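Side-chain contacts in putative Phosphate (PDB 3DAO), which is probably a phosphate-ester hydrolase of the haloacid dehalogenase-like family, its natural substrate not being established: residues 46-49 with 50-54; 253-256 with 257-261. All coordinates share one frame; numbering follows the deposited sequence.

Contact 1. Residues 46-49 with 50-54; sequences SVID and RLIDK
Asp49 and Asp53, one helical turn apart, bring like charges together: Asp49 OD2 lies 3.7 Å from Asp53 OD2, with the carboxylate planes turned 69° against each other. The crowding of charge is answered by Lys79, whose NZ forms salt bridges with OD1 of both, which probably offsets much of the repulsion. A second polar link runs through one water, 2.6 Å from Ser46 OG and 3.2 Å from Arg50 NH1, from which it accepts a bond. A bend at chi3 (77°) carries the Arg50 guanidinium off past the serine, and the water spans the gap. On the inner side the contacts are apolar. Ile48 CG2 meets Ile52 CD1 at 3.7 Å, the methyl branch of one against the chain end of the other, whereas Val47 and Leu51 lie alongside, pointing the same way, with CG1 and CD1 more loosely apposed. Four consecutive i to i+4 backbone bonds, from Arg50 N to Ser46 O through Asp53 N to Asp49 O, keep these pairs in step. Helix 42-53 is the crossover of a beta-alpha-beta unit between strands 23-26 and 57-61; Ile48 and Ile52 rest on Phe58 of the latter strand, and Val47 and Leu51 on helix 274-281.

Contact 2. Residues 253-256 with 257-261; sequences SNAR and QEVIA
Arg256 O receives the first turn of helix 257-262, taking a nearly straight bond from Ile260 N (3.0 Å, 168° at the hydrogen) and a weak, more bent one from Val259 N. Arg256 is the N-cap residue of this helix, which follows strand 248-252 in the Rossmann-like core expected of a haloacid dehalogenase-like hydrolase. The side chain of Arg256 runs out alongside that of Glu258, both pointing the same way. The grip is side-on: Arg256 NE reaches Glu258 OE1 at 2.8 Å, and its NH2 reaches the syn lone pair of Glu258 OE2 at 3.0 Å. Guanidinium and carboxylate are nearly coplanar, 20° apart, and the paired bonds resist rotation of either group. Glu258 bends at chi2 (79°), which brings its carboxylate round to the arginine; it also touches Leu237 and Ile240. A glutamine in its place would probably weaken this pair, leaving the guanidinium without its negative mate and freer to turn. Away from the charges, Ala255 CB packs on Val259 CB at 3.9 Å, and Val259 continues onto Leu243 of helix 240-245. Ile260 reaches back over the loop, its CD1 3.5 Å from Ala255 O and 3.8 Å from Ser253 O.

Contact 1 comes first along the chain and closes before contact 2 opens; their centres lie 27 Å apart, and their nearest atoms about 17 Å apart, without touching. Both belong to the domain built on the eight-stranded mixed sheet, not to the separate six-stranded one. The helix of contact 1 links neighbouring strands 23-26 and 57-61, whereas contact 2 starts the helix between strands 248-252 and 265-267, the latter an outermost strand. The two thus mark distant connections of one sheet. Strand 23-26 leads to a DxDx(T/V)-like pattern, consistent with a haloacid dehalogenase active site; Ala255 of contact 2 lies near that pattern without touching it.

Contact 1. Residues 46-49 with 50-54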
loop_
_atom_site.group_PDB
_atom_site.type_symbol
_atom_site.label_atom_id
_atom_site.label_comp_id
_atom_site.label_asym_id
_atom_site.label_seq_id
_atom_site.Cartn_x
_atom_site.Cartn_y
_atom_site.Cartn_z
ATOM N N SER A 46 5.090 22.522 -0.947
ATOM C CA SER A 46 4.509 23.874 -0.857
ATOM C C SER A 46 3.092 23.927 -1.368
ATOM O O SER A 46 2.189 24.498 -0.766
ATOM C CB SER A 46 5.389 24.877 -1.620
ATOM O OG SER A 46 4.763 26.158 -1.649
ATOM N N VAL A 47 2.890 23.279 -2.512
ATOM C CA VAL A 47 1.569 23.273 -3.144
ATOM C C VAL A 47 0.560 22.504 -2.287
ATOM O O VAL A 47 -0.536 22.979 -2.018
ATOM C CB VAL A 47 1.661 22.731 -4.604
ATOM C CG1 VAL A 47 0.291 22.481 -5.180
ATOM C CG2 VAL A 47 2.475 23.712 -5.492
ATOM N N ILE A 48 0.962 21.337 -1.796
ATOM C CA ILE A 48 0.063 20.522 -0.965
ATOM C C ILE A 48 -0.306 21.280 0.315
ATOM O O ILE A 48 -1.455 21.308 0.750
ATOM C CB ILE A 48 0.694 19.114 -0.669
ATOM C CG1 ILE A 48 0.770 18.287 -1.958
ATOM C CG2 ILE A 48 -0.045 18.414 0.429
ATOM C CD1 ILE A 48 1.641 17.030 -1.842
ATOM N N ASP A 49 0.677 21.973 0.867
ATOM C CA ASP A 49 0.477 22.733 2.106
ATOM C C ASP A 49 -0.574 23.800 1.836
ATOM O O ASP A 49 -1.527 23.992 2.610
ATOM C CB ASP A 49 1.800 23.373 2.573
ATOM C CG ASP A 49 1.692 23.968 3.948
ATOM O OD1 ASP A 49 1.249 23.278 4.866
ATOM O OD2 ASP A 49 1.986 25.155 4.100
ATOM N N ARG A 50 -0.455 24.410 0.663
ATOM C CA ARG A 50 -1.388 25.475 0.264
ATOM C C ARG A 50 -2.803 24.955 0.071
ATOM O O ARG A 50 -3.783 25.569 0.476
ATOM C CB ARG A 50 -0.889 26.191 -1.007
ATOM C CG ARG A 50 0.333 27.100 -0.791
ATOM C CD ARG A 50 1.017 27.474 -2.100
ATOM N NE ARG A 50 0.206 28.496 -2.721
ATOM C CZ ARG A 50 0.243 28.847 -3.995
ATOM N NH1 ARG A 50 1.055 28.251 -4.836
ATOM N NH2 ARG A 50 -0.580 29.801 -4.421
ATOM N N LEU A 51 -2.896 23.767 -0.526
ATOM C CA LEU A 51 -4.199 23.118 -0.765
ATOM C C LEU A 51 -4.821 22.747 0.568
ATOM O O LEU A 51 -6.024 22.946 0.800
ATOM C CB LEU A 51 -4.039 21.874 -1.669
ATOM C CG LEU A 51 -3.637 22.146 -3.127
ATOM C CD1 LEU A 51 -3.302 20.814 -3.857
ATOM C CD2 LEU A 51 -4.685 22.967 -3.879
ATOM N N ILE A 52 -3.998 22.265 1.490
ATOM C CA ILE A 52 -4.526 21.870 2.796
ATOM C C ILE A 52 -5.079 23.080 3.561
ATOM O O ILE A 52 -6.155 23.032 4.159
ATOM C CB ILE A 52 -3.499 21.127 3.621
ATOM C CG1 ILE A 52 -3.257 19.774 2.951
ATOM C CG2 ILE A 52 -4.033 20.933 5.073
ATOM C CD1 ILE A 52 -2.025 18.984 3.480
ATOM N N ASP A 53 -4.334 24.160 3.458
ATOM C CA ASP A 53 -4.678 25.459 4.071
ATOM C C ASP A 53 -5.986 26.004 3.497
ATOM O O ASP A 53 -6.701 26.742 4.164
ATOM C CB ASP A 53 -3.535 26.475 3.901
ATOM C CG ASP A 53 -2.375 26.195 4.836
ATOM O OD1 ASP A 53 -2.540 25.341 5.722
ATOM O OD2 ASP A 53 -1.290 26.792 4.667
ATOM N N LYS A 54 -6.323 25.580 2.281
ATOM C CA LYS A 54 -7.574 25.986 1.609
ATOM C C LYS A 54 -8.725 25.125 2.080
ATOM O O LYS A 54 -9.874 25.334 1.703
ATOM C CB LYS A 54 -7.476 25.934 0.079
ATOM C CG LYS A 54 -6.590 27.028 -0.528
HETATM O O HOH W 1 3.821 27.029 -3.869
#

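Contact 2. Residues 253-256 with 257-261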
loop_
_atom_site.group_PDB
_atom_site.type_symbol
_atom_site.label_atom_id
_atom_site.label_comp_id
_atom_site.label_asym_id
_atom_site.label_seq_id
_atom_site.Cartn_x
_atom_site.Cartn_y
_atom_site.Cartn_z
ATOM N N SER A 253 0.287 9.396 -17.558
ATOM C CA SER A 253 0.125 9.009 -18.973
ATOM C C SER A 253 0.937 7.800 -19.400
ATOM O O SER A 253 0.706 7.237 -20.470
ATOM C CB SER A 253 0.362 10.232 -19.914
ATOM O OG SER A 253 1.687 10.722 -19.815
ATOM N N ASN A 254 1.876 7.385 -18.567
ATOM C CA ASN A 254 2.709 6.243 -18.890
ATOM C C ASN A 254 2.143 4.957 -18.308
ATOM O O ASN A 254 2.739 3.890 -18.435
ATOM C CB ASN A 254 4.151 6.406 -18.418
ATOM C CG ASN A 254 4.268 6.563 -16.909
ATOM O OD1 ASN A 254 3.696 7.492 -16.335
ATOM N ND2 ASN A 254 5.059 5.690 -16.268
ATOM N N ALA A 255 0.977 5.078 -17.691
ATOM C CA ALA A 255 0.301 3.944 -17.066
ATOM C C ALA A 255 -0.336 3.067 -18.134
ATOM O O ALA A 255 -0.566 3.488 -19.259
ATOM C CB ALA A 255 -0.831 4.440 -16.088
ATOM N N ARG A 256 -0.703 1.867 -17.742
ATOM C CA ARG A 256 -1.444 0.990 -18.651
ATOM C C ARG A 256 -2.749 1.599 -19.107
ATOM O O ARG A 256 -3.391 2.392 -18.403
ATOM C CB ARG A 256 -1.733 -0.372 -18.016
ATOM C CG ARG A 256 -0.540 -1.300 -18.038
ATOM C CD ARG A 256 -0.970 -2.744 -17.897
ATOM N NE ARG A 256 -2.017 -3.135 -18.839
ATOM C CZ ARG A 256 -1.808 -3.759 -19.993
ATOM N NH1 ARG A 256 -0.591 -4.062 -20.368
ATOM N NH2 ARG A 256 -2.827 -4.086 -20.772
ATOM N N GLN A 257 -3.167 1.153 -20.284
ATOM C CA GLN A 257 -4.412 1.570 -20.921
ATOM C C GLN A 257 -5.625 1.461 -20.012
ATOM O O GLN A 257 -6.556 2.299 -20.047
ATOM C CB GLN A 257 -4.648 0.716 -22.222
ATOM C CG GLN A 257 -3.686 1.068 -23.358
ATOM C CD GLN A 257 -3.312 -0.085 -24.324
ATOM O OE1 GLN A 257 -3.732 -1.248 -24.165
ATOM N NE2 GLN A 257 -2.488 0.255 -25.328
ATOM N N GLU A 258 -5.649 0.396 -19.218
ATOM C CA GLU A 258 -6.802 0.177 -18.331
ATOM C C GLU A 258 -6.861 1.206 -17.213
ATOM O O GLU A 258 -7.942 1.572 -16.732
ATOM C CB GLU A 258 -6.811 -1.216 -17.715
ATOM C CG GLU A 258 -6.966 -2.328 -18.725
ATOM C CD GLU A 258 -5.681 -2.661 -19.459
ATOM O OE1 GLU A 258 -4.633 -2.096 -19.101
ATOM O OE2 GLU A 258 -5.714 -3.521 -20.379
ATOM N N VAL A 259 -5.678 1.647 -16.785
ATOM C CA VAL A 259 -5.604 2.643 -15.686
ATOM C C VAL A 259 -6.083 3.964 -16.274
ATOM O O VAL A 259 -6.932 4.663 -15.704
ATOM C CB VAL A 259 -4.205 2.745 -15.107
ATOM C CG1 VAL A 259 -4.177 3.789 -13.992
ATOM C CG2 VAL A 259 -3.726 1.364 -14.606
ATOM N N ILE A 260 -5.563 4.283 -17.458
ATOM C CA ILE A 260 -5.941 5.515 -18.128
ATOM C C ILE A 260 -7.449 5.554 -18.308
ATOM O O ILE A 260 -8.094 6.556 -18.046
ATOM C CB ILE A 260 -5.228 5.689 -19.482
ATOM C CG1 ILE A 260 -3.742 5.963 -19.216
ATOM C CG2 ILE A 260 -5.929 6.823 -20.294
ATOM C CD1 ILE A 260 -2.837 5.923 -20.460
ATOM N N ALA A 261 -8.024 4.410 -18.659
ATOM C CA ALA A 261 -9.461 4.354 -18.968
ATOM C C ALA A 261 -10.304 4.484 -17.725
ATOM O O ALA A 261 -11.448 4.965 -17.771
ATOM C CB ALA A 261 -9.828 3.043 -19.701
#